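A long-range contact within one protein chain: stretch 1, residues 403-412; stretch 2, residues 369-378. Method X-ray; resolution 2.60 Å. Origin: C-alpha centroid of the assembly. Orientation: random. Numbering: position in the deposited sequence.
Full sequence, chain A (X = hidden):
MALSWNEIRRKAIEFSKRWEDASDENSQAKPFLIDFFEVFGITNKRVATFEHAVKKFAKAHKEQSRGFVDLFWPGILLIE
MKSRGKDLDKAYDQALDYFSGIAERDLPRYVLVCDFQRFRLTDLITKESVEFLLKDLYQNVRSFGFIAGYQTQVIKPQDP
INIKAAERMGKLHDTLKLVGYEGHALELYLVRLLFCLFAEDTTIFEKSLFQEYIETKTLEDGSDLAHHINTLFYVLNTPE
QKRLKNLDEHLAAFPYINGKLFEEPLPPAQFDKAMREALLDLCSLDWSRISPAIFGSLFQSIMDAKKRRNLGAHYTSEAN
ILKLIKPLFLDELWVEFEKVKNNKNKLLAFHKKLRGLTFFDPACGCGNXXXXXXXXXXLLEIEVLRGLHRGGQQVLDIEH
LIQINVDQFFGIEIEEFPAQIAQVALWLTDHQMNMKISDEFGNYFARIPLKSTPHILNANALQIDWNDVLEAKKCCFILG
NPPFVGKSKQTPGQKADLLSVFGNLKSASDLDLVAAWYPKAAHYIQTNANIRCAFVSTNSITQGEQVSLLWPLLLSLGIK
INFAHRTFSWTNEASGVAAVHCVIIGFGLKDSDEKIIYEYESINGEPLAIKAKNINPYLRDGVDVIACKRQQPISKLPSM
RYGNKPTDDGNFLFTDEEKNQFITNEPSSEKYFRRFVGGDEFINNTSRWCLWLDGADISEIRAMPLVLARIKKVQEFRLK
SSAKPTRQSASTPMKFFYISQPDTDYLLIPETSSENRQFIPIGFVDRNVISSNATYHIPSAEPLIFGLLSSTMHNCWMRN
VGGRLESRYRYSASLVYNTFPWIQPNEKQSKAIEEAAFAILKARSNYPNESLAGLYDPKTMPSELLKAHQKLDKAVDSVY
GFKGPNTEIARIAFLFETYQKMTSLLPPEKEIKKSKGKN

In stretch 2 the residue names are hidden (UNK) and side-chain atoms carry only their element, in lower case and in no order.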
ATOM      1  N   GLN A 403      27.406 -15.755 -16.215  1.00 35.32           N
ATOM      2  CA  GLN A 403      26.198 -16.316 -16.815  1.00 36.95           C
ATOM      3  C   GLN A 403      24.958 -15.445 -16.619  1.00 37.17           C
ATOM      4  O   GLN A 403      24.260 -15.117 -17.593  1.00 33.98           O
ATOM      5  CB  GLN A 403      25.939 -17.712 -16.256  1.00 36.32           C
ATOM      6  CG  GLN A 403      26.749 -18.790 -16.935  1.00 34.83           C
ATOM      7  CD  GLN A 403      26.091 -20.142 -16.798  1.00 41.13           C
ATOM      8  OE1 GLN A 403      25.057 -20.406 -17.416  1.00 49.24           O
ATOM      9  NE2 GLN A 403      26.672 -21.004 -15.975  1.00 39.97           N
ATOM     10  N   ILE A 404      24.697 -15.063 -15.363  1.00 32.46           N
ATOM     11  CA  ILE A 404      23.484 -14.347 -14.993  1.00 31.08           C
ATOM     12  C   ILE A 404      23.304 -13.082 -15.835  1.00 35.09           C
ATOM     13  O   ILE A 404      24.275 -12.396 -16.187  1.00 35.47           O
ATOM     14  CB  ILE A 404      23.546 -14.071 -13.481  1.00 32.46           C
ATOM     15  CG1 ILE A 404      23.503 -15.416 -12.762  1.00 33.10           C
ATOM     16  CG2 ILE A 404      22.391 -13.219 -12.995  1.00 32.77           C
ATOM     17  CD1 ILE A 404      23.938 -15.353 -11.340  1.00 36.87           C
ATOM     18  N   ASN A 405      22.055 -12.788 -16.203  1.00 31.30           N
ATOM     19  CA  ASN A 405      21.803 -11.706 -17.148  1.00 33.98           C
ATOM     20  C   ASN A 405      20.335 -11.298 -17.090  1.00 31.38           C
ATOM     21  O   ASN A 405      19.477 -12.015 -16.564  1.00 29.13           O
ATOM     22  CB  ASN A 405      22.198 -12.107 -18.577  1.00 32.60           C
ATOM     23  CG  ASN A 405      22.822 -10.958 -19.360  1.00 33.15           C
ATOM     24  OD1 ASN A 405      22.547  -9.774 -19.103  1.00 33.67           O
ATOM     25  ND2 ASN A 405      23.666 -11.300 -20.316  1.00 28.88           N
ATOM     26  N   VAL A 406      20.060 -10.128 -17.674  1.00 30.18           N
ATOM     27  CA  VAL A 406      18.736  -9.517 -17.622  1.00 31.47           C
ATOM     28  C   VAL A 406      17.666 -10.363 -18.299  1.00 27.89           C
ATOM     29  O   VAL A 406      16.489 -10.235 -17.967  1.00 28.91           O
ATOM     30  CB  VAL A 406      18.804  -8.107 -18.239  1.00 28.69           C
ATOM     31  CG1 VAL A 406      19.766  -7.255 -17.441  1.00 30.10           C
ATOM     32  CG2 VAL A 406      19.287  -8.194 -19.685  1.00 25.73           C
ATOM     33  N   ASP A 407      18.031 -11.244 -19.208  1.00 29.08           N
ATOM     34  CA  ASP A 407      16.957 -12.066 -19.798  1.00 30.25           C
ATOM     35  C   ASP A 407      16.294 -12.970 -18.794  1.00 28.05           C
ATOM     36  O   ASP A 407      15.480 -13.796 -19.171  1.00 28.95           O
ATOM     37  CB  ASP A 407      17.467 -12.896 -20.987  1.00 25.76           C
ATOM     38  CG  ASP A 407      18.719 -13.716 -20.665  1.00 34.09           C
ATOM     39  OD1 ASP A 407      18.960 -14.061 -19.491  1.00 34.25           O
ATOM     40  OD2 ASP A 407      19.462 -14.045 -21.621  1.00 41.54           O
ATOM     41  N   GLN A 408      16.584 -12.886 -17.507  1.00 29.85           N
ATOM     42  CA  GLN A 408      15.908 -13.689 -16.504  1.00 30.33           C
ATOM     43  C   GLN A 408      14.787 -12.925 -15.808  1.00 31.90           C
ATOM     44  O   GLN A 408      14.135 -13.477 -14.915  1.00 32.17           O
ATOM     45  CB  GLN A 408      16.925 -14.203 -15.476  1.00 27.07           C
ATOM     46  CG  GLN A 408      18.132 -14.849 -16.122  1.00 31.86           C
ATOM     47  CD  GLN A 408      19.262 -15.187 -15.145  1.00 34.27           C
ATOM     48  OE1 GLN A 408      20.433 -14.920 -15.426  1.00 29.62           O
ATOM     49  NE2 GLN A 408      18.916 -15.767 -14.000  1.00 28.56           N
ATOM     50  N   PHE A 409      14.507 -11.691 -16.222  1.00 29.49           N
ATOM     51  CA  PHE A 409      13.558 -10.851 -15.509  1.00 33.13           C
ATOM     52  C   PHE A 409      12.407 -10.418 -16.411  1.00 33.02           C
ATOM     53  O   PHE A 409      12.609 -10.034 -17.570  1.00 33.21           O
ATOM     54  CB  PHE A 409      14.297  -9.669 -14.892  1.00 33.77           C
ATOM     55  CG  PHE A 409      15.303 -10.094 -13.869  1.00 29.00           C
ATOM     56  CD1 PHE A 409      16.574 -10.506 -14.250  1.00 31.58           C
ATOM     57  CD2 PHE A 409      14.959 -10.145 -12.525  1.00 29.32           C
ATOM     58  CE1 PHE A 409      17.515 -10.933 -13.276  1.00 32.91           C
ATOM     59  CE2 PHE A 409      15.875 -10.560 -11.566  1.00 29.01           C
ATOM     60  CZ  PHE A 409      17.155 -10.964 -11.946  1.00 27.32           C
ATOM     61  N   PHE A 410      11.199 -10.495 -15.851  1.00 28.38           N
ATOM     62  CA  PHE A 410       9.939 -10.401 -16.567  1.00 26.58           C
ATOM     63  C   PHE A 410       9.014  -9.494 -15.772  1.00 30.49           C
ATOM     64  O   PHE A 410       8.961  -9.600 -14.543  1.00 32.82           O
ATOM     65  CB  PHE A 410       9.287 -11.793 -16.724  1.00 29.28           C
ATOM     66  CG  PHE A 410      10.093 -12.776 -17.553  1.00 31.32           C
ATOM     67  CD1 PHE A 410      11.110 -13.538 -16.983  1.00 34.92           C
ATOM     68  CD2 PHE A 410       9.811 -12.961 -18.905  1.00 31.81           C
ATOM     69  CE1 PHE A 410      11.852 -14.457 -17.758  1.00 30.63           C
ATOM     70  CE2 PHE A 410      10.549 -13.862 -19.679  1.00 34.51           C
ATOM     71  CZ  PHE A 410      11.569 -14.605 -19.103  1.00 31.31           C
ATOM     72  N   GLY A 411       8.269  -8.622 -16.451  1.00 28.10           N
ATOM     73  CA  GLY A 411       7.409  -7.693 -15.741  1.00 27.85           C
ATOM     74  C   GLY A 411       6.277  -7.166 -16.597  1.00 32.27           C
ATOM     75  O   GLY A 411       6.402  -7.054 -17.823  1.00 31.55           O
ATOM     76  N   ILE A 412       5.171  -6.809 -15.934  1.00 29.83           N
ATOM     77  CA  ILE A 412       4.013  -6.169 -16.559  1.00 32.72           C
ATOM     78  C   ILE A 412       3.789  -4.801 -15.906  1.00 34.18           C
ATOM     79  O   ILE A 412       3.785  -4.688 -14.673  1.00 32.21           O
ATOM     80  CB  ILE A 412       2.743  -7.033 -16.422  1.00 30.08           C
ATOM     81  CG1 ILE A 412       2.950  -8.457 -16.952  1.00 28.81           C
ATOM     82  CG2 ILE A 412       1.620  -6.386 -17.160  1.00 31.17           C
ATOM     83  CD1 ILE A 412       1.883  -9.459 -16.484  1.00 24.38           C
ATOM     84  N   UNK A 369      11.980  -4.029  -7.839  1.00 31.00           N
ATOM     85  CA  UNK A 369      12.064  -5.443  -7.469  1.00 27.83           C
ATOM     86  C   UNK A 369      12.974  -6.223  -8.409  1.00 31.55           C
ATOM     87  O   UNK A 369      13.769  -7.060  -7.961  1.00 29.61           O
ATOM     88  c   UNK A 369       9.884  -5.802  -6.273  1.00 26.62           C
ATOM     89  c   UNK A 369       8.930  -4.811  -6.300  1.00 30.36           C
ATOM     90  c   UNK A 369       9.305  -6.251  -3.982  1.00 30.44           C
ATOM     91  c   UNK A 369      10.687  -6.094  -7.473  1.00 28.07           C
ATOM     92  c   UNK A 369      10.057  -6.530  -5.119  1.00 29.12           C
ATOM     93  c   UNK A 369       8.168  -4.541  -5.185  1.00 30.30           C
ATOM     94  c   UNK A 369       8.364  -5.254  -4.020  1.00 27.73           C
ATOM     95  N   UNK A 370      12.861  -5.985  -9.722  1.00 29.05           N
ATOM     96  CA  UNK A 370      13.744  -6.689 -10.647  1.00 28.69           C
ATOM     97  C   UNK A 370      15.182  -6.201 -10.542  1.00 28.24           C
ATOM     98  O   UNK A 370      16.114  -6.993 -10.738  1.00 29.97           O
ATOM     99  c   UNK A 370      11.792  -8.572 -11.879  1.00 28.19           C
ATOM    100  c   UNK A 370      11.826  -7.101 -12.223  1.00 28.15           C
ATOM    101  c   UNK A 370      11.258  -6.844 -13.606  1.00 28.21           C
ATOM    102  c   UNK A 370      13.243  -6.544 -12.084  1.00 23.82           C
ATOM    103  N   UNK A 371      15.390  -4.915 -10.243  1.00 26.68           N
ATOM    104  CA  UNK A 371      16.746  -4.379 -10.213  1.00 25.62           C
ATOM    105  C   UNK A 371      17.473  -4.858  -8.962  1.00 28.94           C
ATOM    106  O   UNK A 371      18.559  -5.442  -9.048  1.00 29.86           O
ATOM    107  c   UNK A 371      16.412  -2.430 -11.748  1.00 25.04           C
ATOM    108  c   UNK A 371      16.718  -2.843 -10.323  1.00 28.00           C
ATOM    109  c   UNK A 371      18.033  -2.239  -9.884  1.00 29.68           C
ATOM    110  N   UNK A 372      16.864  -4.665  -7.784  1.00 28.92           N
ATOM    111  CA  UNK A 372      17.454  -5.182  -6.548  1.00 26.85           C
ATOM    112  C   UNK A 372      17.727  -6.677  -6.658  1.00 29.84           C
ATOM    113  O   UNK A 372      18.787  -7.151  -6.229  1.00 31.90           O
ATOM    114  c   UNK A 372      17.721  -2.728  -4.935  1.00 37.43           C
ATOM    115  c   UNK A 372      16.557  -4.883  -5.334  1.00 28.89           C
ATOM    116  c   UNK A 372      17.207  -5.427  -4.054  1.00 21.30           C
ATOM    117  c   UNK A 372      16.385  -3.387  -5.177  1.00 32.96           C
ATOM    118  N   UNK A 373      16.780  -7.450  -7.207  1.00 24.65           N
ATOM    119  CA  UNK A 373      16.984  -8.894  -7.282  1.00 25.34           C
ATOM    120  C   UNK A 373      18.182  -9.221  -8.155  1.00 30.28           C
ATOM    121  O   UNK A 373      19.063  -9.999  -7.768  1.00 32.14           O
ATOM    122  c   UNK A 373      16.063 -11.092  -8.006  1.00 26.03           C
ATOM    123  o   UNK A 373      14.644  -9.451  -6.924  1.00 26.78           O
ATOM    124  c   UNK A 373      15.750  -9.610  -7.825  1.00 28.75           C
ATOM    125  N   UNK A 374      18.242  -8.614  -9.335  1.00 29.80           N
ATOM    126  CA  UNK A 374      19.353  -8.882 -10.238  1.00 29.81           C
ATOM    127  C   UNK A 374      20.677  -8.458  -9.620  1.00 28.91           C
ATOM    128  O   UNK A 374      21.708  -9.082  -9.885  1.00 33.18           O
ATOM    129  c   UNK A 374      19.101  -8.178 -11.586  1.00 26.85           C
ATOM    130  c   UNK A 374      20.923  -7.121 -12.968  1.00 25.63           C
ATOM    131  o   UNK A 374      23.363  -8.513 -15.295  1.00 33.07           O
ATOM    132  c   UNK A 374      21.659  -9.569 -14.033  1.00 26.26           C
ATOM    133  c   UNK A 374      21.964  -7.195 -13.876  1.00 25.63           C
ATOM    134  c   UNK A 374      22.328  -8.427 -14.397  1.00 27.87           C
ATOM    135  c   UNK A 374      20.606  -9.479 -13.134  1.00 31.01           C
ATOM    136  c   UNK A 374      20.232  -8.262 -12.575  1.00 24.69           C
ATOM    137  N   UNK A 375      20.678  -7.422  -8.780  1.00 29.49           N
ATOM    138  CA  UNK A 375      21.939  -6.984  -8.189  1.00 31.22           C
ATOM    139  C   UNK A 375      22.408  -7.971  -7.122  1.00 33.40           C
ATOM    140  O   UNK A 375      23.591  -8.322  -7.061  1.00 33.26           O
ATOM    141  n   UNK A 375      20.656  -2.904  -3.539  1.00 31.99           N
ATOM    142  c   UNK A 375      21.795  -5.576  -7.611  1.00 29.39           C
ATOM    143  n   UNK A 375      22.313  -4.498  -3.610  1.00 44.01           N
ATOM    144  c   UNK A 375      22.760  -5.300  -6.485  1.00 32.76           C
ATOM    145  c   UNK A 375      22.974  -3.822  -6.248  1.00 34.17           C
ATOM    146  c   UNK A 375      21.627  -3.531  -4.201  1.00 39.20           C
ATOM    147  n   UNK A 375      21.913  -3.203  -5.456  1.00 42.01           N
ATOM    148  N   UNK A 376      21.489  -8.439  -6.282  1.00 31.96           N
ATOM    149  CA  UNK A 376      21.832  -9.473  -5.315  1.00 30.60           C
ATOM    150  C   UNK A 376      22.338 -10.733  -6.007  1.00 33.77           C
ATOM    151  O   UNK A 376      23.307 -11.365  -5.556  1.00 34.21           O
ATOM    152  c   UNK A 376      20.615  -9.768  -4.445  1.00 28.56           C
ATOM    153  c   UNK A 376      21.397  -8.070  -2.797  1.00 36.04           C
ATOM    154  c   UNK A 376      20.226  -8.560  -3.622  1.00 30.98           C
ATOM    155  o   UNK A 376      21.956  -8.891  -2.039  1.00 43.53           O
ATOM    156  o   UNK A 376      21.788  -6.891  -2.927  1.00 33.75           O
ATOM    157  N   UNK A 377      21.704 -11.113  -7.106  1.00 30.75           N
ATOM    158  CA  UNK A 377      22.179 -12.281  -7.825  1.00 27.45           C
ATOM    159  C   UNK A 377      23.566 -12.042  -8.378  1.00 28.74           C
ATOM    160  O   UNK A 377      24.446 -12.905  -8.265  1.00 28.58           O
ATOM    161  c   UNK A 377      19.575 -13.543  -7.282  1.00 24.06           C
ATOM    162  c   UNK A 377      21.202 -12.648  -8.931  1.00 29.53           C
ATOM    163  c   UNK A 377      20.374 -13.854  -8.526  1.00 28.41           C
ATOM    164  c   UNK A 377      19.475 -14.212  -9.672  1.00 34.40           C
ATOM    165  N   UNK A 378      23.808 -10.861  -8.937  1.00 26.82           N
ATOM    166  CA  UNK A 378      25.159 -10.590  -9.412  1.00 30.71           C
ATOM    167  C   UNK A 378      26.163 -10.654  -8.259  1.00 33.56           C
ATOM    168  O   UNK A 378      27.208 -11.306  -8.373  1.00 35.10           O
ATOM    169  c   UNK A 378      27.167  -8.798 -13.580  1.00 37.35           C
ATOM    170  c   UNK A 378      25.497 -10.241 -12.474  1.00 33.55           C
ATOM    171  c   UNK A 378      24.647  -9.328 -11.578  1.00 33.27           C
ATOM    172  c   UNK A 378      25.213  -9.251 -10.144  1.00 33.74           C
ATOM    173  n   UNK A 378      26.266  -8.366 -14.455  1.00 34.99           N
ATOM    174  n   UNK A 378      26.835  -9.686 -12.647  1.00 37.57           N
ATOM    175  n   UNK A 378      28.406  -8.341 -13.646  1.00 37.07           N
TER

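Position 369 has seven side-chain carbons: one carbon, then a ring of six. No oxygen sits on the ring. Its end leads away from stretch 1, and it touches nothing there. This is F369.

Position 370 has four carbons, forked at the second. Its CA-to-CB bond points toward stretch 1. One tip lies 3.6 Å from F409 CD2, and the other lies 3.7 Å from F410 O. A fork at the second carbon means leucine, L370. Its CD2 meets the F409 ring at the edge, near the ring plane. Its CD1 is 4.5 Å from G411 CA. A CB modelled on G411 would come tight against that methyl, so the glycine leaves room for it.

Position 371 has three carbons, the first carrying the other two. It points away and makes no contact. This is V371.

Position 372 has four carbons, forked at the first, with one arm two carbons long. It is out of reach of stretch 1. This is I372.

Position 373 has one carbon carrying an oxygen and a carbon. The terminal carbon is 3.6 Å from F409 CE2, at the edge of that ring. This is T373. Its hydroxyl turns back on the helix: OG1 donates to F369 O at 2.7 Å. The methyl CG2 is the closest atom to the F409 ring.

Position 374 has one carbon, then a ring of six bearing an oxygen. CB is 3.4 Å from F409 CZ, and the ring reaches I404, N405 and V406. The ring oxygen identifies Y374. V406 CG1 lies over one face of the ring, 4.1 Å from Y374 CZ. I404 CG2 is 3.9 Å from Y374 CE1. The rings of F409 and Y374 have centroids 5.5 Å apart and planes at 81°.

Position 375 has three carbons, a nitrogen, then a carbon carrying two more nitrogens. It points away from stretch 1. This is R375.

Position 376 has three carbons, the third carrying two oxygens. It is out of reach of stretch 1. This is E376, and its OE2 forms a salt bridge with R375 NH1 at 2.5 Å.

Position 377 has four carbons, forked at the second. CB is 4.3 Å from I404 CG2, and the backbone O is 4.0 Å from I404 CD1. This is L377.

Position 378 has three carbons, a nitrogen, then a carbon carrying two more nitrogens. Its CA-to-CB bond points sideways, but its end comes nearer, and one carbon is 4.3 Å from I404 CG2. This is R378; the carbon is CD. Its NH1 donates to Y374 OH at 3.0 Å, within the helix.

The helix runs nearly antiparallel to strand 409-412, at 172°, with axes 9.4 Å apart at closest approach. No hydrogen bond crosses between the stretches. Apolar packing dominates, and 507 Å² is buried in all. F409 contributes the largest share, lying against L370, T373 and Y374. Y374 extends the contact to the loop, where I404 also packs against L377 and R378.

Stretch 2, residues 369-378: FLVITYRELR
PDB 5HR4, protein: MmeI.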